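PDB 4MY0: GCN5-related N-acetyltransferase from Kribbella flavida, which binds acetyl-coenzyme A and probably transfers its acetyl group to an amine, perhaps that of an aminoglycoside. Local coordinates for residues G55-G59 / D60-A64; A148-R151 / S152-G155; L188-P191 / E192-A196; A358-T362 / A363-T367. All coordinates share one frame; numbering follows the deposited sequence.

Contact 1. Residues G55-G59 / D60-A64; sequences GVVSG and DEVVA
Val56 O accepts two backbone N-H groups from the neighbouring strand. Val63 N lies in the carbonyl plane, 2.8 Å from Val56 O. Ala64 N is less favourably placed, 3.3 Å from Val56 O. Two consecutive residues therefore face one. In return, Val56 N donates to Ala64 O at 2.9 Å.

This bulged end is the tightly packed part. The CB atoms of Val56 and Ala64 are 3.9 Å apart, and helix 99-113 covers them. The other face carries Val57 and Val62. Val57 CG1 stands anti to its own carbonyl carbon (chi1 -62°), where it meets Val62 CG2 at 4.2 Å. At Gly55 a side chain would press on Ala64 O.

The turn end is more open. Ser58 N donates to Glu61 O at 2.9 Å, and Glu61 N returns a bond to Ser58 O at 3.1 Å. Ser58 OG is hydrogen-bonded to the Asp6 carboxylate, while the carboxylate of Glu61 swings clear of the hairpin, with weak, long ion pairs to Arg23 and to Arg162 of the second subunit. Asp60 is solvent-exposed and poorly ordered. At Gly59 (phi 67°) a side chain would run into Asp60 N.

Together these features make a beta hairpin with a two-residue loop, Gly59-Asp60, in a type II' turn, and a classic beta bulge. It lies in the GNAT domain, where Ala64 comes close to Val90 of the acetyl-CoA site.

Contact 2. Residues A148-R151 / S152-G155; sequences ADLR and SLGG. With ACO (acetyl coenzyme *a), chain P.
The Arg151 guanidinium lies with one face over the adenine of acetyl-CoA. The two planes are nearly parallel, and C5A of the cofactor is 3.1 Å above the guanidinium plane, offset toward its rim. At the guanidinium edge, and in its plane, is the ribose oxygen O2B. Arg151 NH1 donates to O2B at 3.3 Å. The arginine chain is extended from CG to NE, then turned at chi4 (-92°), which lays the guanidinium along the adenine. An alanine here would probably lose the flat cationic group stacked on the adenine and the N-H given to O2B.

After Arg151 the chain turns back on the last helical residues. Ser152 OG donates to Asp149 O at 3.2 Å from above the carbonyl plane. Leu153 N bonds to Leu150 O at 3.1 Å. Leu150 CD2 and Leu153 CD1 lie alongside each other at 4.1 Å, and both leucines rest on Trp240. The Asp149 carboxylate accepts the backbone N-H groups of Glu268 and His269.

The same cofactor is hydrogen-bonded to Ser248 OG and, on the third subunit, to Ser101 OG and backbone N atoms including those of Val90 and Gly98. Arg151 thus adds a cationic, hydrogen-bonding surface to a cofactor shared between subunits.

Contact 3. Residues L188-P191 / E192-A196; sequences LVWP and ESKIA
Pro191 O takes the backbone N-H of Ile195, with Pro191 at the N-cap position where the chain passes from strand 188-189 into helix 192-200.

The hydrogen bonds come from the backbone. Ile195 N lies 3.2 Å from Pro191 O, in the carbonyl plane and with an N-H...O angle of 156°. Lys194 N also donates to Pro191 O, but this bond is weak. One carbonyl therefore receives the first turn of the helix.

The apolar contacts lie beside it. Ile195 CG1 is anti to its own carbonyl carbon (chi1 -76°), which sends this branch back toward Trp190. It meets Trp190 CB at 3.9 Å, while Ile195 CD1 sits 3.7 Å from Trp190 O. The isoleucine also packs on Ala168 and Leu172 of helix 168-182. An alanine in its place would probably open a gap between Trp190 CB and that helix.

The lysine chain runs past the indole, and its NZ forms a salt bridge with Asp43, outside the two segments. The indole itself has edge-to-face partners in Trp69 and Phe71 of strand 61-75. The lysine chain bends at chi2 (82°) and crosses the tryptophan obliquely, with Lys194 CG 3.6 Å from Trp190 CE3.

Contact 4. Residues A358-T362 / A363-T367; sequences AALRT and AGLVT
Leu360 holds CG anti to its own carbonyl carbon (chi1 -62°), which brings Leu360 CD1 to 4.0 Å from Val366 CG2. Nearer the backbone, Leu360 CB lies 3.8 Å from Val366 CB. Arg361 has the same turn at chi1 (-71°), and its CG meets the other valine branch, Val366 CG1, at 3.7 Å. The arginine chain then runs out extended, and Val366 CG1 comes over the centre of one guanidinium face, 4.2 Å from its plane. Val366 is thus wedged between an apolar and a charged side chain.

The backbone turns by a Schellman motif. Leu365 N donates to Leu360 O at 2.8 Å, nearly in line with the carbonyl bond. Gly364 N donates to Arg361 O at 3.0 Å from above the carbonyl plane. Gly364 takes the left-handed backbone conformation (phi 77°) that glycine adopts easily. A water bridges Arg361 O and Val366 O. Further back, Thr362 OG1 and Thr362 N reach Ala358 O from opposite faces of its plane.

Ala359, Leu360, Thr362 and Ala363 also pack on the fourth subunit. Arg361 forms a salt bridge with Asp374 through NE, and its NH1 bonds to Gly368 O. With these partners the guanidinium is held in position, its charge is probably balanced by Asp374, and its face can lie on a valine.

How the contacts relate
The four contacts follow one another along the chain and none touches another. Contact 1 lies in the first GNAT domain, contact 3 in the second, and contact 4 in the sterol carrier protein domain. Contacts 1 and 3 reach neighbouring strands, 61-75 and 188-189, though their centres are about 31 Å apart. Contacts 1 and 2 are the most distant pair, with centres about 55 Å apart on opposite sides of the chain's centre. Contact 4 belongs to a separate five-stranded sheet. Contact 1 lies near this chain's own cofactor pocket, while contact 2 reaches a cofactor held by the third subunit. Cofactor binding thus involves two widely separated regions of the subunit.

Contact 1. Residues G55-G59 / D60-A64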
loop_
_atom_site.group_PDB
_atom_site.type_symbol
_atom_site.label_atom_id
_atom_site.label_comp_id
_atom_site.label_asym_id
_atom_site.label_seq_id
_atom_site.Cartn_x
_atom_site.Cartn_y
_atom_site.Cartn_z
ATOM N N GLY C 55 -38.285 -18.455 3.216
ATOM C CA GLY C 55 -37.400 -19.090 2.260
ATOM C C GLY C 55 -38.125 -19.509 1.000
ATOM O O GLY C 55 -39.362 -19.455 0.930
ATOM N N VAL C 56 -37.348 -19.905 -0.006
ATOM C CA VAL C 56 -37.902 -20.553 -1.185
ATOM C C VAL C 56 -37.332 -21.964 -1.254
ATOM O O VAL C 56 -36.124 -22.142 -1.059
ATOM C CB VAL C 56 -37.548 -19.807 -2.476
ATOM C CG1 VAL C 56 -37.954 -20.649 -3.693
ATOM C CG2 VAL C 56 -38.247 -18.455 -2.507
ATOM N N VAL C 57 -38.183 -22.970 -1.482
ATOM C CA VAL C 57 -37.670 -24.313 -1.744
ATOM C C VAL C 57 -37.955 -24.743 -3.177
ATOM O O VAL C 57 -38.843 -24.187 -3.837
ATOM C CB VAL C 57 -38.234 -25.398 -0.794
ATOM C CG1 VAL C 57 -37.845 -25.119 0.654
ATOM C CG2 VAL C 57 -39.755 -25.549 -0.966
ATOM N N SER C 58 -37.172 -25.714 -3.647
ATOM C CA SER C 58 -37.446 -26.451 -4.876
ATOM C C SER C 58 -37.520 -27.921 -4.477
ATOM O O SER C 58 -36.502 -28.528 -4.114
ATOM C CB SER C 58 -36.330 -26.231 -5.899
ATOM O OG SER C 58 -36.629 -26.865 -7.133
ATOM N N GLY C 59 -38.720 -28.497 -4.526
ATOM C CA GLY C 59 -38.935 -29.799 -3.924
ATOM C C GLY C 59 -38.795 -29.606 -2.427
ATOM O O GLY C 59 -39.533 -28.809 -1.839
ATOM N N ASP C 60 -37.841 -30.305 -1.812
ATOM C CA ASP C 60 -37.515 -30.057 -0.406
ATOM C C ASP C 60 -36.091 -29.510 -0.198
ATOM O O ASP C 60 -35.546 -29.572 0.904
ATOM C CB ASP C 60 -37.771 -31.302 0.459
ATOM C CG ASP C 60 -37.132 -32.553 -0.110
ATOM O OD1 ASP C 60 -35.904 -32.715 0.059
ATOM O OD2 ASP C 60 -37.860 -33.375 -0.712
ATOM N N GLU C 61 -35.494 -28.964 -1.251
ATOM C CA GLU C 61 -34.199 -28.303 -1.116
ATOM C C GLU C 61 -34.380 -26.787 -0.927
ATOM O O GLU C 61 -35.084 -26.138 -1.713
ATOM C CB GLU C 61 -33.337 -28.568 -2.349
ATOM C CG GLU C 61 -31.864 -28.760 -2.047
ATOM C CD GLU C 61 -31.558 -30.153 -1.510
ATOM O OE1 GLU C 61 -31.879 -31.148 -2.199
ATOM O OE2 GLU C 61 -30.998 -30.252 -0.396
ATOM N N VAL C 62 -33.756 -26.225 0.111
ATOM C CA VAL C 62 -33.795 -24.775 0.334
ATOM C C VAL C 62 -32.929 -24.095 -0.720
ATOM O O VAL C 62 -31.777 -24.440 -0.908
ATOM C CB VAL C 62 -33.323 -24.378 1.750
ATOM C CG1 VAL C 62 -33.161 -22.860 1.850
ATOM C CG2 VAL C 62 -34.302 -24.882 2.818
ATOM N N VAL C 63 -33.492 -23.122 -1.414
ATOM C CA VAL C 63 -32.816 -22.513 -2.559
ATOM C C VAL C 63 -32.604 -20.998 -2.321
ATOM O O VAL C 63 -31.768 -20.344 -2.967
ATOM C CB VAL C 63 -33.665 -22.859 -3.812
ATOM C CG1 VAL C 63 -33.700 -21.760 -4.823
ATOM C CG2 VAL C 63 -33.213 -24.203 -4.403
ATOM N N ALA C 64 -33.341 -20.447 -1.358
ATOM C CA ALA C 64 -33.244 -19.015 -1.037
ATOM C C ALA C 64 -33.796 -18.732 0.358
ATOM O O ALA C 64 -34.621 -19.496 0.880
ATOM C CB ALA C 64 -33.981 -18.171 -2.087
#

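Contact 2. Residues A148-R151 / S152-G155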
loop_
_atom_site.group_PDB
_atom_site.type_symbol
_atom_site.label_atom_id
_atom_site.label_comp_id
_atom_site.label_asym_id
_atom_site.label_seq_id
_atom_site.Cartn_x
_atom_site.Cartn_y
_atom_site.Cartn_z
ATOM N N ALA C 148 -5.972 11.749 20.917
ATOM C CA ALA C 148 -5.372 12.698 21.873
ATOM C C ALA C 148 -6.214 13.969 21.970
ATOM O O ALA C 148 -6.212 14.662 22.986
ATOM C CB ALA C 148 -3.932 13.046 21.466
ATOM N N ASP C 149 -6.920 14.276 20.887
ATOM C CA ASP C 149 -7.788 15.444 20.829
ATOM C C ASP C 149 -9.021 15.239 21.729
ATOM O O ASP C 149 -9.395 16.119 22.509
ATOM C CB ASP C 149 -8.212 15.649 19.371
ATOM C CG ASP C 149 -8.875 16.985 19.127
ATOM O OD1 ASP C 149 -9.211 17.698 20.110
ATOM O OD2 ASP C 149 -9.073 17.313 17.936
ATOM N N LEU C 150 -9.636 14.067 21.616
ATOM C CA LEU C 150 -10.792 13.709 22.430
ATOM C C LEU C 150 -10.427 13.680 23.910
ATOM O O LEU C 150 -11.215 14.077 24.782
ATOM C CB LEU C 150 -11.292 12.334 22.002
ATOM C CG LEU C 150 -11.786 12.280 20.561
ATOM C CD1 LEU C 150 -12.315 10.905 20.237
ATOM C CD2 LEU C 150 -12.860 13.313 20.340
ATOM N N ARG C 151 -9.211 13.222 24.182
ATOM C CA ARG C 151 -8.755 12.999 25.540
ATOM C C ARG C 151 -8.772 14.290 26.358
ATOM O O ARG C 151 -8.984 14.260 27.571
ATOM C CB ARG C 151 -7.346 12.411 25.515
ATOM C CG ARG C 151 -6.797 12.160 26.897
ATOM C CD ARG C 151 -5.365 11.666 26.880
ATOM N NE ARG C 151 -4.891 11.684 28.253
ATOM C CZ ARG C 151 -4.267 12.718 28.793
ATOM N NH1 ARG C 151 -3.901 12.684 30.066
ATOM N NH2 ARG C 151 -4.008 13.785 28.050
ATOM N N SER C 152 -8.561 15.426 25.699
ATOM C CA SER C 152 -8.465 16.691 26.428
ATOM C C SER C 152 -9.745 17.525 26.408
ATOM O O SER C 152 -9.692 18.725 26.660
ATOM C CB SER C 152 -7.307 17.525 25.883
ATOM O OG SER C 152 -7.528 17.819 24.518
ATOM N N LEU C 153 -10.892 16.898 26.135
ATOM C CA LEU C 153 -12.163 17.628 26.106
ATOM C C LEU C 153 -12.658 18.078 27.481
ATOM O O LEU C 153 -13.480 18.992 27.574
ATOM C CB LEU C 153 -13.246 16.838 25.365
ATOM C CG LEU C 153 -13.018 16.804 23.859
ATOM C CD1 LEU C 153 -14.104 16.009 23.169
ATOM C CD2 LEU C 153 -12.932 18.220 23.288
ATOM N N GLY C 154 -12.159 17.457 28.547
ATOM C CA GLY C 154 -12.482 17.913 29.892
ATOM C C GLY C 154 -13.672 17.191 30.495
ATOM O O GLY C 154 -13.829 15.984 30.304
ATOM N N GLY C 155 -14.505 17.928 31.228
ATOM C CA GLY C 155 -15.662 17.351 31.894
ATOM C C GLY C 155 -15.285 16.365 32.990
ATOM O O GLY C 155 -15.980 15.362 33.194
HETATM N N1A ACO P . -1.107 11.569 26.979
HETATM C C2A ACO P . -0.472 12.583 27.608
HETATM N N3A ACO P . -0.368 12.674 28.951
HETATM C C4A ACO P . -0.915 11.725 29.748
HETATM C C5A ACO P . -1.626 10.590 29.133
HETATM C C6A ACO P . -1.702 10.554 27.654
HETATM N N6A ACO P . -2.340 9.540 27.014
HETATM N N7A ACO P . -2.065 9.814 30.146
HETATM C C8A ACO P . -1.673 10.392 31.309
HETATM N N9A ACO P . -0.994 11.534 31.067
HETATM C C1B ACO P . -0.396 12.440 32.071
HETATM C C2B ACO P . -1.444 13.205 32.847
HETATM O O2B ACO P . -1.939 14.339 32.122
HETATM C C3B ACO P . -0.635 13.604 34.062
HETATM O O3B ACO P . 0.224 14.677 33.690
HETATM P P3B ACO P . -0.105 16.211 34.048
HETATM O O7A ACO P . -1.568 16.373 33.692
HETATM O O8A ACO P . 0.190 16.273 35.531
HETATM O O9A ACO P . 0.857 16.998 33.192
HETATM C C4B ACO P . 0.294 12.426 34.304
HETATM O O4B ACO P . 0.319 11.702 33.063
HETATM C C5B ACO P . -0.191 11.512 35.428
HETATM O O5B ACO P . -1.585 11.268 35.219
HETATM P P1A ACO P . -2.416 10.109 35.971
HETATM O O1A ACO P . -1.694 9.648 37.215
HETATM O O2A ACO P . -3.831 10.616 35.992
HETATM O O3A ACO P . -2.249 8.915 34.895
HETATM P P2A ACO P . -3.384 7.835 34.527
HETATM O O4A ACO P . -4.034 7.393 35.824
HETATM O O5A ACO P . -4.237 8.414 33.441
HETATM O O6A ACO P . -2.508 6.591 33.964
HETATM C CBP ACO P . -1.897 5.459 31.925
HETATM C CCP ACO P . -1.732 6.712 32.774
HETATM C CDP ACO P . -1.353 4.231 32.647
HETATM C CEP ACO P . -1.141 5.665 30.620
HETATM C CAP ACO P . -3.401 5.310 31.683
HETATM O OAP ACO P . -3.914 6.533 31.126
HETATM C C9P ACO P . -3.748 4.117 30.832
HETATM O O9P ACO P . -4.064 3.071 31.387
HETATM N N8P ACO P . -3.710 4.250 29.497
HETATM C C7P ACO P . -4.035 3.179 28.564
HETATM C C6P ACO P . -3.100 1.978 28.684
HETATM C C5P ACO P . -1.652 2.416 28.627
HETATM O O5P ACO P . -1.271 3.199 27.762
HETATM N N4P ACO P . -0.829 1.894 29.536
HETATM C C3P ACO P . 0.573 1.632 29.219
HETATM C C2P ACO P . 1.516 2.608 29.905
HETATM S S1P ACO P . 3.196 2.085 29.681
#

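Contact 3. Residues L188-P191 / E192-A196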
loop_
_atom_site.group_PDB
_atom_site.type_symbol
_atom_site.label_atom_id
_atom_site.label_comp_id
_atom_site.label_asym_id
_atom_site.label_seq_id
_atom_site.Cartn_x
_atom_site.Cartn_y
_atom_site.Cartn_z
ATOM N N LEU C 188 -32.332 3.178 14.311
ATOM C CA LEU C 188 -32.990 1.938 14.723
ATOM C C LEU C 188 -33.361 1.958 16.208
ATOM O O LEU C 188 -32.632 2.516 17.032
ATOM C CB LEU C 188 -32.090 0.728 14.474
ATOM C CG LEU C 188 -31.660 0.363 13.057
ATOM C CD1 LEU C 188 -30.839 -0.915 13.066
ATOM C CD2 LEU C 188 -32.874 0.201 12.196
ATOM N N VAL C 189 -34.489 1.334 16.535
ATOM C CA VAL C 189 -34.831 1.007 17.917
ATOM C C VAL C 189 -34.719 -0.511 18.065
ATOM O O VAL C 189 -35.416 -1.256 17.370
ATOM C CB VAL C 189 -36.275 1.398 18.251
ATOM C CG1 VAL C 189 -36.616 0.981 19.677
ATOM C CG2 VAL C 189 -36.490 2.883 18.050
ATOM N N TRP C 190 -33.839 -0.970 18.947
ATOM C CA TRP C 190 -33.676 -2.396 19.190
ATOM C C TRP C 190 -34.487 -2.811 20.406
ATOM O O TRP C 190 -34.713 -2.004 21.307
ATOM C CB TRP C 190 -32.202 -2.728 19.464
ATOM C CG TRP C 190 -31.285 -2.570 18.292
ATOM C CD1 TRP C 190 -30.656 -1.426 17.882
ATOM C CD2 TRP C 190 -30.868 -3.602 17.390
ATOM N NE1 TRP C 190 -29.886 -1.688 16.767
ATOM C CE2 TRP C 190 -29.999 -3.019 16.451
ATOM C CE3 TRP C 190 -31.153 -4.967 17.284
ATOM C CZ2 TRP C 190 -29.415 -3.756 15.417
ATOM C CZ3 TRP C 190 -30.571 -5.692 16.263
ATOM C CH2 TRP C 190 -29.721 -5.093 15.346
ATOM N N PRO C 191 -34.911 -4.083 20.452
ATOM C CA PRO C 191 -35.513 -4.618 21.685
ATOM C C PRO C 191 -34.572 -4.440 22.882
ATOM O O PRO C 191 -33.350 -4.485 22.697
ATOM C CB PRO C 191 -35.665 -6.109 21.379
ATOM C CG PRO C 191 -35.700 -6.196 19.866
ATOM C CD PRO C 191 -34.803 -5.093 19.381
ATOM N N GLU C 192 -35.123 -4.236 24.077
ATOM C CA GLU C 192 -34.315 -4.092 25.292
ATOM C C GLU C 192 -33.405 -5.301 25.507
ATOM O O GLU C 192 -32.269 -5.159 25.975
ATOM C CB GLU C 192 -35.208 -3.893 26.522
ATOM C CG GLU C 192 -34.455 -3.909 27.855
ATOM C CD GLU C 192 -35.325 -3.496 29.032
ATOM O OE1 GLU C 192 -35.130 -4.041 30.142
ATOM O OE2 GLU C 192 -36.197 -2.620 28.848
ATOM N N SER C 193 -33.911 -6.483 25.155
ATOM C CA SER C 193 -33.160 -7.733 25.284
ATOM C C SER C 193 -31.886 -7.707 24.438
ATOM O O SER C 193 -30.806 -8.100 24.902
ATOM C CB SER C 193 -34.029 -8.927 24.863
ATOM O OG SER C 193 -34.142 -9.009 23.448
ATOM N N LYS C 194 -32.019 -7.243 23.198
ATOM C CA LYS C 194 -30.902 -7.206 22.254
ATOM C C LYS C 194 -29.846 -6.192 22.695
ATOM O O LYS C 194 -28.646 -6.399 22.507
ATOM C CB LYS C 194 -31.408 -6.879 20.849
ATOM C CG LYS C 194 -30.603 -7.540 19.735
ATOM C CD LYS C 194 -31.036 -8.986 19.505
ATOM C CE LYS C 194 -30.083 -9.704 18.551
ATOM N NZ LYS C 194 -30.638 -11.016 18.093
ATOM N N ILE C 195 -30.299 -5.102 23.302
ATOM C CA ILE C 195 -29.394 -4.093 23.841
ATOM C C ILE C 195 -28.620 -4.646 25.034
ATOM O O ILE C 195 -27.428 -4.398 25.176
ATOM C CB ILE C 195 -30.164 -2.823 24.226
ATOM C CG1 ILE C 195 -30.520 -2.055 22.951
ATOM C CG2 ILE C 195 -29.350 -1.959 25.211
ATOM C CD1 ILE C 195 -31.638 -1.100 23.116
ATOM N N ALA C 196 -29.303 -5.414 25.874
ATOM C CA ALA C 196 -28.652 -6.099 26.984
ATOM C C ALA C 196 -27.535 -7.051 26.508
ATOM O O ALA C 196 -26.464 -7.124 27.129
ATOM C CB ALA C 196 -29.692 -6.848 27.835
#

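Contact 4. Residues A358-T362 / A363-T367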
loop_
_atom_site.group_PDB
_atom_site.type_symbol
_atom_site.label_atom_id
_atom_site.label_comp_id
_atom_site.label_asym_id
_atom_site.label_seq_id
_atom_site.Cartn_x
_atom_site.Cartn_y
_atom_site.Cartn_z
ATOM N N ALA C 358 -37.016 18.523 -5.773
ATOM C CA ALA C 358 -36.186 18.833 -6.933
ATOM C C ALA C 358 -35.402 17.598 -7.400
ATOM O O ALA C 358 -35.372 17.283 -8.593
ATOM C CB ALA C 358 -35.241 19.971 -6.614
ATOM N N ALA C 359 -34.778 16.900 -6.455
ATOM C CA ALA C 359 -34.006 15.705 -6.786
ATOM C C ALA C 359 -34.875 14.569 -7.312
ATOM O O ALA C 359 -34.457 13.828 -8.210
ATOM C CB ALA C 359 -33.197 15.233 -5.576
ATOM N N LEU C 360 -36.068 14.411 -6.737
ATOM C CA LEU C 360 -36.978 13.345 -7.148
ATOM C C LEU C 360 -37.507 13.568 -8.562
ATOM O O LEU C 360 -37.760 12.612 -9.307
ATOM C CB LEU C 360 -38.159 13.241 -6.181
ATOM C CG LEU C 360 -37.795 12.898 -4.744
ATOM C CD1 LEU C 360 -39.044 12.797 -3.910
ATOM C CD2 LEU C 360 -37.018 11.596 -4.711
ATOM N N ARG C 361 -37.695 14.828 -8.930
ATOM C CA ARG C 361 -38.182 15.129 -10.265
ATOM C C ARG C 361 -37.070 14.895 -11.278
ATOM O O ARG C 361 -37.294 14.291 -12.319
ATOM C CB ARG C 361 -38.685 16.566 -10.350
ATOM C CG ARG C 361 -39.968 16.803 -9.594
ATOM C CD ARG C 361 -40.571 18.154 -9.969
ATOM N NE ARG C 361 -41.800 18.415 -9.222
ATOM C CZ ARG C 361 -43.016 18.066 -9.639
ATOM N NH1 ARG C 361 -44.079 18.343 -8.892
ATOM N NH2 ARG C 361 -43.169 17.439 -10.802
ATOM N N THR C 362 -35.867 15.362 -10.959
ATOM C CA THR C 362 -34.714 15.127 -11.832
ATOM C C THR C 362 -34.415 13.632 -11.970
ATOM O O THR C 362 -34.054 13.169 -13.035
ATOM C CB THR C 362 -33.473 15.893 -11.348
ATOM O OG1 THR C 362 -33.781 17.292 -11.301
ATOM C CG2 THR C 362 -32.278 15.674 -12.300
ATOM N N ALA C 363 -34.597 12.867 -10.898
ATOM C CA ALA C 363 -34.401 11.423 -10.978
ATOM C C ALA C 363 -35.570 10.695 -11.670
ATOM O O ALA C 363 -35.490 9.491 -11.912
ATOM C CB ALA C 363 -34.170 10.853 -9.599
ATOM N N GLY C 364 -36.650 11.416 -11.971
ATOM C CA GLY C 364 -37.821 10.822 -12.616
ATOM C C GLY C 364 -38.725 9.991 -11.695
ATOM O O GLY C 364 -39.603 9.259 -12.157
ATOM N N LEU C 365 -38.516 10.098 -10.387
ATOM C CA LEU C 365 -39.236 9.252 -9.429
ATOM C C LEU C 365 -40.578 9.859 -9.083
ATOM O O LEU C 365 -41.453 9.214 -8.502
ATOM C CB LEU C 365 -38.403 9.080 -8.154
ATOM C CG LEU C 365 -37.501 7.846 -8.102
ATOM C CD1 LEU C 365 -37.048 7.434 -9.479
ATOM C CD2 LEU C 365 -36.324 8.072 -7.173
ATOM N N VAL C 366 -40.731 11.116 -9.469
ATOM C CA VAL C 366 -41.895 11.904 -9.128
ATOM C C VAL C 366 -42.250 12.744 -10.361
ATOM O O VAL C 366 -41.362 13.315 -10.996
ATOM C CB VAL C 366 -41.539 12.794 -7.927
ATOM C CG1 VAL C 366 -42.108 14.173 -8.076
ATOM C CG2 VAL C 366 -41.940 12.120 -6.619
ATOM N N THR C 367 -43.534 12.810 -10.709
ATOM C CA THR C 367 -43.957 13.461 -11.956
ATOM C C THR C 367 -45.260 14.265 -11.776
ATOM O O THR C 367 -46.095 13.921 -10.940
ATOM C CB THR C 367 -44.090 12.401 -13.099
ATOM O OG1 THR C 367 -43.809 12.995 -14.366
ATOM C CG2 THR C 367 -45.463 11.780 -13.129
HETATM O O HOH W 1 -40.176 14.182 -13.065
#